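Local coordinates for glutathione S-transferase (Lodderomyces elongisporus, PDB 4IVF), which probably catalyses glutathione-dependent transfer reactions, as a glutathione S-transferase of the Ure2p-like group, and binds two glutathione molecules per subunit, at the interface of chains A and B. Residues are numbered along the deposited sequence; one frame, centred on the assembly and turned at random. Chains: chain A/B, Putative uncharacterized protein.

Contacts 1, 2 and 3 are patches of one two-fold symmetric interface, along which the N-terminal domain of each subunit faces the helical C-terminal domain of the other. Their C-alpha centres lie about 19 Å apart for contacts 1 and 3, 20 Å for contacts 2 and 3, and 27 Å for contacts 1 and 2. A:Leu73, A:Tyr84 and B:Tyr105 of contact 1 recur in contact 3 as B:Leu73, B:Tyr84 and A:Tyr105, so the tyrosine pair occurs twice. Helix 102-131 serves all three contacts. Contact 2 adds helix 137-160 and reaches B:Lys45, a glutathione-pocket residue, which places the dimer contact beside a ligand site.

Contact 1: the interface of chains A and B. Residues chain A 73, 83-84, 87-88; chain B 104-105, 108.
B:Tyr105 reaches from helix 102-131 onto helix 78-89 of chain A, its ring lying between A:Tyr84 and B:Tyr104 of its own chain. At the base, B:Tyr105 CB is 4.4 Å from A:Leu73 CD2. With CG anti to the carbonyl carbon (chi1 -69°), the ring stands face-on to A:Tyr84, whose CD1 sits 3.7 Å above the ring plane and over its centre. The two ring planes are perpendicular, 90° apart, an edge-to-face stack. Around the rim, CD1 meets A:Tyr84 CB, and B:Tyr105 CE1 touches A:Tyr84 CA on the helix backbone at 3.6 Å. B:Tyr104 CD2 backs the opposite face, so contacts on both faces restrain the turn of the ring. At the tip, the phenol B:Tyr105 OH donates to A:Asp87 OD2, 2.8 Å away, using the anti lone pair of that carboxylate oxygen. B:Tyr105 OH also lies 2.8 Å from water 1, which leads on to A:Thr88 OG1. That hydroxyl is also bonded to A:Tyr84 O within its own helix. One turn on, B:Leu108 crosses A:Gln83 at about a right angle, CD2 of the leucine 3.7 Å from CG of A:Gln83. The site joins the last helix of one subunit's N-terminal thioredoxin-like domain to the first long helix of its partner's C-terminal domain.

Contact 2: the interface of chains A and B. Residues chain A 113, 149, 153, 156-157; chain B 45, 54-55.
A:Arg149 grips B:Asn55 in this part of the glutathione S-transferase dimer interface, where the loop after helix 47-52 in the N-terminal domain meets helices 102-131 and 137-160 of the partner. The hydrogen bonds converge on the amide oxygen OD1 of B:Asn55, approached end-on by both terminal guanidinium nitrogens. NH2 of A:Arg149 lies 3.0 Å from B:Asn55 OD1, in the carbonyl plane and on a lone pair. NH1 of A:Arg149, at 3.1 Å from B:Asn55 OD1, comes from above that plane. The oxygen itself stays in the guanidinium plane. The arginine chain bends at chi3 (76°) as it brings its two-pronged end to the asparagine.

Water adds two bridges. Water 2 joins NH1 of A:Arg149 to NZ of B:Lys45; it may ease the approach of two probably positive groups, as may B:Asn55 O, which takes a weak bond from each. Water 3 joins A:Asp156 OD2 to the backbone oxygen of B:Pro54.

Packing fills in around these bonds. CE1 of A:Phe113 comes 3.4 Å from the amide carbon CG of B:Asn55, ring and amide planes inclined at 51°. In apolar contact, CG1 of A:Val153 lies 3.9 Å from B:Pro54 CB, and CG of B:Pro54 meets CG1 of A:Ile157 at 4.0 Å.

Contact 3: the interface of chains A and B. Residues chain A 100-102, 105; chain B 66, 69, 73, 84.
A:Gly100 turns with positive phi (78°, psi 3°), in the left-handed helical region, and presents its carbonyl oxygen to the ring of B:Phe66 just before helix 102-131 begins. This is the packing usual in glutathione S-transferase dimers, the N-terminal domain of one subunit against the helical domain of the other. B:Phe66, from the loop between strands 60-63 and 73-76, makes the contact with the far end of its ring. Its CZ lies 3.5 Å from A:Gly100 O and equally near the backbone nitrogen of A:Ala102, so the ring tip abuts the first turn of the helix. The side chain extends there with CG anti to the backbone nitrogen (chi1 -163°). Within chain B, B:Leu73 CD2 backs one face of the ring 3.7 Å above its plane, toward the rim, and so helps to fix its tilt.

The methyl of A:Ala102 faces a small apolar group: CB is 3.9 Å from CE1 of B:Phe66 and likewise 3.9 Å from CG2 of B:Val69. B:Leu73 turns its other branch, CD1, to the same methyl at 4.2 Å, and thus packs on both the phenylalanine and the partner helix.

One turn further along that helix, A:Tyr105 and B:Tyr84 repeat the perpendicular tyrosine pair with chains exchanged. CD1 of B:Tyr84 stands 3.5 Å above the ring plane of A:Tyr105, over its centre, the two planes 89° apart.

Contact 1: the interface of chains A and B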
ATOM      1  N   LEU A  73       9.085   8.167 -18.085  1.00 20.42           N
ATOM      2  CA  LEU A  73       8.972   7.430 -16.834  1.00 20.42           C
ATOM      3  C   LEU A  73       7.898   6.345 -16.956  1.00 22.82           C
ATOM      4  O   LEU A  73       6.764   6.616 -17.342  1.00 16.21           O
ATOM      5  CB  LEU A  73       8.644   8.375 -15.676  1.00 17.10           C
ATOM      6  CG  LEU A  73       8.563   7.755 -14.277  1.00 15.94           C
ATOM      7  CD1 LEU A  73       9.923   7.288 -13.810  1.00 16.29           C
ATOM      8  CD2 LEU A  73       7.956   8.745 -13.257  1.00 15.59           C
ATOM      9  N   GLN A  83       0.124   9.243  -6.587  1.00 15.51           N
ATOM     10  CA  GLN A  83       1.006  10.186  -5.926  1.00 19.54           C
ATOM     11  C   GLN A  83       1.834  10.971  -6.952  1.00 19.64           C
ATOM     12  O   GLN A  83       1.917  12.206  -6.884  1.00 15.35           O
ATOM     13  CB  GLN A  83       1.908   9.465  -4.924  1.00 23.20           C
ATOM     14  CG  GLN A  83       2.739  10.393  -4.059  1.00 31.45           C
ATOM     15  CD  GLN A  83       1.897  11.360  -3.224  1.00 37.65           C
ATOM     16  OE1 GLN A  83       0.790  11.036  -2.790  1.00 38.33           O
ATOM     17  NE2 GLN A  83       2.433  12.550  -2.993  1.00 36.12           N
ATOM     18  N   TYR A  84       2.428  10.246  -7.901  1.00 15.30           N
ATOM     19  CA  TYR A  84       3.180  10.869  -8.983  1.00 12.92           C
ATOM     20  C   TYR A  84       2.358  11.905  -9.750  1.00 13.53           C
ATOM     21  O   TYR A  84       2.827  12.994 -10.000  1.00 14.44           O
ATOM     22  CB  TYR A  84       3.746   9.826  -9.967  1.00 12.87           C
ATOM     23  CG  TYR A  84       4.272  10.464 -11.252  1.00 13.90           C
ATOM     24  CD1 TYR A  84       5.529  11.058 -11.289  1.00 14.78           C
ATOM     25  CD2 TYR A  84       3.495  10.499 -12.403  1.00 14.13           C
ATOM     26  CE1 TYR A  84       6.011  11.659 -12.455  1.00 24.21           C
ATOM     27  CE2 TYR A  84       3.956  11.105 -13.569  1.00 15.21           C
ATOM     28  CZ  TYR A  84       5.217  11.676 -13.590  1.00 19.46           C
ATOM     29  OH  TYR A  84       5.680  12.275 -14.736  1.00 17.30           O
ATOM     30  N   ASP A  87       1.720  14.971  -7.431  1.00 17.18           N
ATOM     31  CA  ASP A  87       2.951  15.731  -7.212  1.00 18.54           C
ATOM     32  C   ASP A  87       3.289  16.569  -8.440  1.00 19.23           C
ATOM     33  O   ASP A  87       3.714  17.712  -8.328  1.00 22.56           O
ATOM     34  CB  ASP A  87       4.150  14.801  -6.954  1.00 21.90           C
ATOM     35  CG  ASP A  87       4.070  14.055  -5.629  1.00 23.79           C
ATOM     36  OD1 ASP A  87       3.191  14.363  -4.781  1.00 22.40           O
ATOM     37  OD2 ASP A  87       4.914  13.156  -5.435  1.00 19.23           O
ATOM     38  N   THR A  88       3.099  15.979  -9.613  1.00 20.08           N
ATOM     39  CA  THR A  88       3.612  16.546 -10.857  1.00 17.61           C
ATOM     40  C   THR A  88       2.607  17.475 -11.512  1.00 19.03           C
ATOM     41  O   THR A  88       2.971  18.536 -12.023  1.00 21.98           O
ATOM     42  CB  THR A  88       3.990  15.430 -11.842  1.00 17.32           C
ATOM     43  OG1 THR A  88       4.801  14.470 -11.162  1.00 16.65           O
ATOM     44  CG2 THR A  88       4.759  15.982 -13.056  1.00 18.66           C
TER
ATOM     45  N   TYR B 104      13.227   8.227  -6.917  1.00 15.16           N
ATOM     46  CA  TYR B 104      12.279   8.497  -5.843  1.00 16.75           C
ATOM     47  C   TYR B 104      10.958   7.777  -6.098  1.00 16.86           C
ATOM     48  O   TYR B 104      10.421   7.089  -5.220  1.00 13.50           O
ATOM     49  CB  TYR B 104      12.044  10.003  -5.703  1.00 15.69           C
ATOM     50  CG  TYR B 104      10.894  10.358  -4.800  1.00 22.54           C
ATOM     51  CD1 TYR B 104      11.078  10.470  -3.431  1.00 22.50           C
ATOM     52  CD2 TYR B 104       9.615  10.578  -5.317  1.00 28.31           C
ATOM     53  CE1 TYR B 104      10.023  10.788  -2.590  1.00 28.03           C
ATOM     54  CE2 TYR B 104       8.547  10.901  -4.483  1.00 25.67           C
ATOM     55  CZ  TYR B 104       8.759  11.004  -3.118  1.00 28.20           C
ATOM     56  OH  TYR B 104       7.721  11.328  -2.270  1.00 25.83           O
ATOM     57  N   TYR B 105      10.450   7.923  -7.318  1.00 14.51           N
ATOM     58  CA  TYR B 105       9.221   7.249  -7.716  1.00 17.53           C
ATOM     59  C   TYR B 105       9.300   5.715  -7.836  1.00 13.32           C
ATOM     60  O   TYR B 105       8.351   5.021  -7.471  1.00 14.28           O
ATOM     61  CB  TYR B 105       8.621   7.919  -8.960  1.00 14.91           C
ATOM     62  CG  TYR B 105       8.104   9.290  -8.612  1.00 15.64           C
ATOM     63  CD1 TYR B 105       6.962   9.445  -7.824  1.00 15.49           C
ATOM     64  CD2 TYR B 105       8.788  10.435  -9.007  1.00 21.94           C
ATOM     65  CE1 TYR B 105       6.491  10.714  -7.477  1.00 16.34           C
ATOM     66  CE2 TYR B 105       8.330  11.706  -8.667  1.00 24.34           C
ATOM     67  CZ  TYR B 105       7.186  11.838  -7.901  1.00 27.25           C
ATOM     68  OH  TYR B 105       6.749  13.098  -7.563  1.00 27.85           O
ATOM     69  N   LEU B 108       8.966   4.435  -4.462  1.00 11.78           N
ATOM     70  CA  LEU B 108       7.563   4.518  -4.100  1.00 20.80           C
ATOM     71  C   LEU B 108       6.773   3.356  -4.717  1.00 20.00           C
ATOM     72  O   LEU B 108       5.952   2.724  -4.047  1.00 16.22           O
ATOM     73  CB  LEU B 108       6.988   5.867  -4.538  1.00 12.40           C
ATOM     74  CG  LEU B 108       5.778   6.365  -3.757  1.00 27.16           C
ATOM     75  CD1 LEU B 108       6.151   6.561  -2.290  1.00 24.72           C
ATOM     76  CD2 LEU B 108       5.243   7.663  -4.367  1.00 23.27           C
TER
HETATM   77  O   HOH W   1       7.046  15.197  -9.442  1.00 27.08           O

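Contact 2: the interface of chains A and B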
ATOM      1  N   PHE A 113      -3.868   3.088   3.118  1.00 11.11           N
ATOM      2  CA  PHE A 113      -4.897   2.247   3.724  1.00 10.94           C
ATOM      3  C   PHE A 113      -5.773   1.644   2.641  1.00  9.79           C
ATOM      4  O   PHE A 113      -6.080   0.458   2.680  1.00 11.90           O
ATOM      5  CB  PHE A 113      -5.752   3.043   4.726  1.00 10.41           C
ATOM      6  CG  PHE A 113      -6.879   2.246   5.344  1.00 10.74           C
ATOM      7  CD1 PHE A 113      -6.674   0.945   5.785  1.00 10.93           C
ATOM      8  CD2 PHE A 113      -8.138   2.825   5.527  1.00 20.43           C
ATOM      9  CE1 PHE A 113      -7.709   0.211   6.364  1.00 17.19           C
ATOM     10  CE2 PHE A 113      -9.184   2.109   6.110  1.00 14.37           C
ATOM     11  CZ  PHE A 113      -8.973   0.796   6.533  1.00 15.49           C
ATOM     12  N   ARG A 149     -15.795  -4.319   7.375  1.00  9.99           N
ATOM     13  CA  ARG A 149     -15.044  -3.728   8.461  1.00 10.28           C
ATOM     14  C   ARG A 149     -14.318  -2.487   7.958  1.00 16.17           C
ATOM     15  O   ARG A 149     -14.312  -1.445   8.614  1.00 13.16           O
ATOM     16  CB  ARG A 149     -14.026  -4.724   9.014  1.00 10.48           C
ATOM     17  CG  ARG A 149     -13.278  -4.178  10.190  1.00 11.04           C
ATOM     18  CD  ARG A 149     -12.013  -4.968  10.510  1.00 11.26           C
ATOM     19  NE  ARG A 149     -10.943  -4.675   9.568  1.00 12.43           N
ATOM     20  CZ  ARG A 149     -10.120  -3.635   9.648  1.00 13.58           C
ATOM     21  NH1 ARG A 149     -10.238  -2.756  10.641  1.00 13.85           N
ATOM     22  NH2 ARG A 149      -9.172  -3.472   8.727  1.00 10.38           N
ATOM     23  N   VAL A 153     -14.445   1.634   8.598  1.00 10.24           N
ATOM     24  CA  VAL A 153     -13.334   2.477   9.017  1.00 19.17           C
ATOM     25  C   VAL A 153     -13.348   3.780   8.221  1.00 16.21           C
ATOM     26  O   VAL A 153     -13.159   4.865   8.784  1.00 13.97           O
ATOM     27  CB  VAL A 153     -11.976   1.754   8.883  1.00 20.96           C
ATOM     28  CG1 VAL A 153     -10.821   2.714   9.127  1.00 10.53           C
ATOM     29  CG2 VAL A 153     -11.918   0.592   9.851  1.00 10.72           C
ATOM     30  N   ASP A 156     -15.868   6.064   9.458  1.00 11.57           N
ATOM     31  CA  ASP A 156     -15.398   6.719  10.665  1.00 12.34           C
ATOM     32  C   ASP A 156     -14.470   7.884  10.308  1.00 16.01           C
ATOM     33  O   ASP A 156     -14.591   8.979  10.854  1.00 17.90           O
ATOM     34  CB  ASP A 156     -14.713   5.716  11.604  1.00 14.98           C
ATOM     35  CG  ASP A 156     -14.209   6.363  12.888  1.00 17.37           C
ATOM     36  OD1 ASP A 156     -14.625   7.497  13.186  1.00 22.86           O
ATOM     37  OD2 ASP A 156     -13.407   5.741  13.613  1.00 19.91           O
ATOM     38  N   ILE A 157     -13.541   7.636   9.394  1.00 13.38           N
ATOM     39  CA  ILE A 157     -12.623   8.674   8.943  1.00 12.18           C
ATOM     40  C   ILE A 157     -13.400   9.914   8.468  1.00 12.94           C
ATOM     41  O   ILE A 157     -13.096  11.029   8.867  1.00 15.07           O
ATOM     42  CB  ILE A 157     -11.675   8.124   7.838  1.00 17.36           C
ATOM     43  CG1 ILE A 157     -10.702   7.102   8.452  1.00 10.92           C
ATOM     44  CG2 ILE A 157     -10.939   9.265   7.126  1.00 10.81           C
ATOM     45  CD1 ILE A 157      -9.878   6.318   7.445  1.00 10.39           C
TER
ATOM     46  N   LYS B  45      -7.883  -2.844  19.329  1.00 18.53           N
ATOM     47  CA  LYS B  45      -9.275  -2.467  19.114  1.00 18.22           C
ATOM     48  C   LYS B  45      -9.878  -1.694  20.292  1.00 17.28           C
ATOM     49  O   LYS B  45     -11.071  -1.376  20.290  1.00 20.93           O
ATOM     50  CB  LYS B  45     -10.114  -3.702  18.802  1.00 16.38           C
ATOM     51  CG  LYS B  45      -9.654  -4.469  17.584  1.00 16.72           C
ATOM     52  CD  LYS B  45      -9.857  -3.680  16.292  1.00 14.62           C
ATOM     53  CE  LYS B  45      -9.311  -4.461  15.106  1.00 14.98           C
ATOM     54  NZ  LYS B  45      -9.269  -3.658  13.849  1.00 13.13           N
ATOM     55  N   PRO B  54      -8.168   4.942  13.452  1.00 19.16           N
ATOM     56  CA  PRO B  54      -9.495   4.394  13.145  1.00 17.80           C
ATOM     57  C   PRO B  54      -9.446   2.937  12.689  1.00 14.77           C
ATOM     58  O   PRO B  54     -10.385   2.182  12.931  1.00 18.01           O
ATOM     59  CB  PRO B  54      -9.975   5.272  11.984  1.00 18.09           C
ATOM     60  CG  PRO B  54      -9.193   6.524  12.105  1.00 23.21           C
ATOM     61  CD  PRO B  54      -7.856   6.119  12.622  1.00 22.86           C
ATOM     62  N   ASN B  55      -8.368   2.549  12.022  1.00 13.68           N
ATOM     63  CA  ASN B  55      -8.233   1.179  11.529  1.00 18.49           C
ATOM     64  C   ASN B  55      -8.017   0.147  12.653  1.00 17.96           C
ATOM     65  O   ASN B  55      -8.276  -1.038  12.474  1.00 18.99           O
ATOM     66  CB  ASN B  55      -7.097   1.103  10.496  1.00 15.68           C
ATOM     67  CG  ASN B  55      -7.092  -0.199   9.723  1.00 14.77           C
ATOM     68  OD1 ASN B  55      -8.136  -0.799   9.479  1.00 15.05           O
ATOM     69  ND2 ASN B  55      -5.907  -0.639   9.325  1.00 20.23           N
TER
HETATM   70  O   HOH W   2     -11.611  -2.267  12.907  1.00 10.84           O
HETATM   71  O   HOH W   3     -13.071   2.944  12.734  1.00 23.48           O

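Contact 3: the interface of chains A and B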
ATOM      1  N   GLY A 100       4.800  17.780   2.910  1.00 23.57           N
ATOM      2  CA  GLY A 100       5.297  17.908   4.265  1.00 22.86           C
ATOM      3  C   GLY A 100       4.312  18.507   5.255  1.00 24.00           C
ATOM      4  O   GLY A 100       4.664  18.718   6.413  1.00 25.57           O
ATOM      5  N   THR A 101       3.089  18.792   4.812  1.00 20.44           N
ATOM      6  CA  THR A 101       2.039  19.190   5.751  1.00 20.94           C
ATOM      7  C   THR A 101       1.334  17.966   6.345  1.00 20.18           C
ATOM      8  O   THR A 101       1.395  16.877   5.790  1.00 19.00           O
ATOM      9  CB  THR A 101       0.978  20.106   5.108  1.00 20.90           C
ATOM     10  OG1 THR A 101       0.315  19.411   4.046  1.00 19.68           O
ATOM     11  CG2 THR A 101       1.613  21.396   4.580  1.00 22.23           C
ATOM     12  N   ALA A 102       0.668  18.172   7.476  1.00 21.40           N
ATOM     13  CA  ALA A 102      -0.097  17.130   8.134  1.00 18.74           C
ATOM     14  C   ALA A 102      -1.139  16.560   7.192  1.00 20.14           C
ATOM     15  O   ALA A 102      -1.282  15.344   7.096  1.00 20.98           O
ATOM     16  CB  ALA A 102      -0.767  17.669   9.386  1.00 17.60           C
ATOM     17  N   TYR A 105       0.367  14.167   4.716  1.00 14.72           N
ATOM     18  CA  TYR A 105       0.643  12.857   5.279  1.00 13.31           C
ATOM     19  C   TYR A 105      -0.615  12.065   5.644  1.00 12.89           C
ATOM     20  O   TYR A 105      -0.608  10.831   5.570  1.00 12.44           O
ATOM     21  CB  TYR A 105       1.618  12.954   6.459  1.00 13.89           C
ATOM     22  CG  TYR A 105       3.007  13.297   6.000  1.00 14.35           C
ATOM     23  CD1 TYR A 105       3.689  12.452   5.139  1.00 14.27           C
ATOM     24  CD2 TYR A 105       3.626  14.478   6.396  1.00 27.68           C
ATOM     25  CE1 TYR A 105       4.950  12.767   4.678  1.00 25.21           C
ATOM     26  CE2 TYR A 105       4.897  14.802   5.951  1.00 15.74           C
ATOM     27  CZ  TYR A 105       5.553  13.939   5.085  1.00 25.58           C
ATOM     28  OH  TYR A 105       6.822  14.231   4.631  1.00 21.73           O
TER
ATOM     29  N   PHE B  66       6.831  17.078  15.087  1.00 27.92           N
ATOM     30  CA  PHE B  66       6.042  17.724  14.034  1.00 28.33           C
ATOM     31  C   PHE B  66       5.334  18.957  14.588  1.00 30.46           C
ATOM     32  O   PHE B  66       4.395  18.838  15.374  1.00 34.55           O
ATOM     33  CB  PHE B  66       5.019  16.761  13.421  1.00 25.64           C
ATOM     34  CG  PHE B  66       4.464  17.228  12.092  1.00 22.51           C
ATOM     35  CD1 PHE B  66       3.320  18.007  12.033  1.00 20.37           C
ATOM     36  CD2 PHE B  66       5.100  16.894  10.902  1.00 23.75           C
ATOM     37  CE1 PHE B  66       2.811  18.443  10.818  1.00 20.49           C
ATOM     38  CE2 PHE B  66       4.601  17.326   9.681  1.00 19.25           C
ATOM     39  CZ  PHE B  66       3.457  18.111   9.641  1.00 22.91           C
ATOM     40  N   VAL B  69       1.186  20.213  14.372  1.00 51.82           N
ATOM     41  CA  VAL B  69       0.106  19.552  15.108  1.00 48.26           C
ATOM     42  C   VAL B  69       0.245  19.615  16.636  1.00 46.36           C
ATOM     43  O   VAL B  69       1.298  19.296  17.192  1.00 47.83           O
ATOM     44  CB  VAL B  69      -0.020  18.056  14.685  1.00 43.07           C
ATOM     45  CG1 VAL B  69      -1.314  17.446  15.222  1.00 40.11           C
ATOM     46  CG2 VAL B  69       0.042  17.918  13.173  1.00 38.17           C
ATOM     47  N   LEU B  73       2.318  14.773  15.491  1.00 25.50           N
ATOM     48  CA  LEU B  73       1.688  14.101  14.370  1.00 24.86           C
ATOM     49  C   LEU B  73       1.454  12.625  14.671  1.00 22.21           C
ATOM     50  O   LEU B  73       2.365  11.904  15.062  1.00 15.87           O
ATOM     51  CB  LEU B  73       2.543  14.250  13.109  1.00 22.47           C
ATOM     52  CG  LEU B  73       1.950  13.675  11.828  1.00 16.04           C
ATOM     53  CD1 LEU B  73       0.623  14.349  11.521  1.00 19.59           C
ATOM     54  CD2 LEU B  73       2.951  13.844  10.666  1.00 20.75           C
ATOM     55  N   TYR B  84       7.042   9.079   5.510  1.00 23.96           N
ATOM     56  CA  TYR B  84       7.161  10.211   6.421  1.00 20.66           C
ATOM     57  C   TYR B  84       8.551  10.323   7.051  1.00 14.27           C
ATOM     58  O   TYR B  84       9.155  11.388   7.023  1.00 16.51           O
ATOM     59  CB  TYR B  84       6.091  10.169   7.532  1.00 14.90           C
ATOM     60  CG  TYR B  84       6.381  11.196   8.614  1.00 14.19           C
ATOM     61  CD1 TYR B  84       6.120  12.549   8.408  1.00 15.09           C
ATOM     62  CD2 TYR B  84       6.971  10.815   9.814  1.00 14.21           C
ATOM     63  CE1 TYR B  84       6.432  13.492   9.381  1.00 16.00           C
ATOM     64  CE2 TYR B  84       7.284  11.744  10.784  1.00 15.11           C
ATOM     65  CZ  TYR B  84       7.009  13.075  10.570  1.00 16.00           C
ATOM     66  OH  TYR B  84       7.324  13.984  11.556  1.00 17.84           O
TER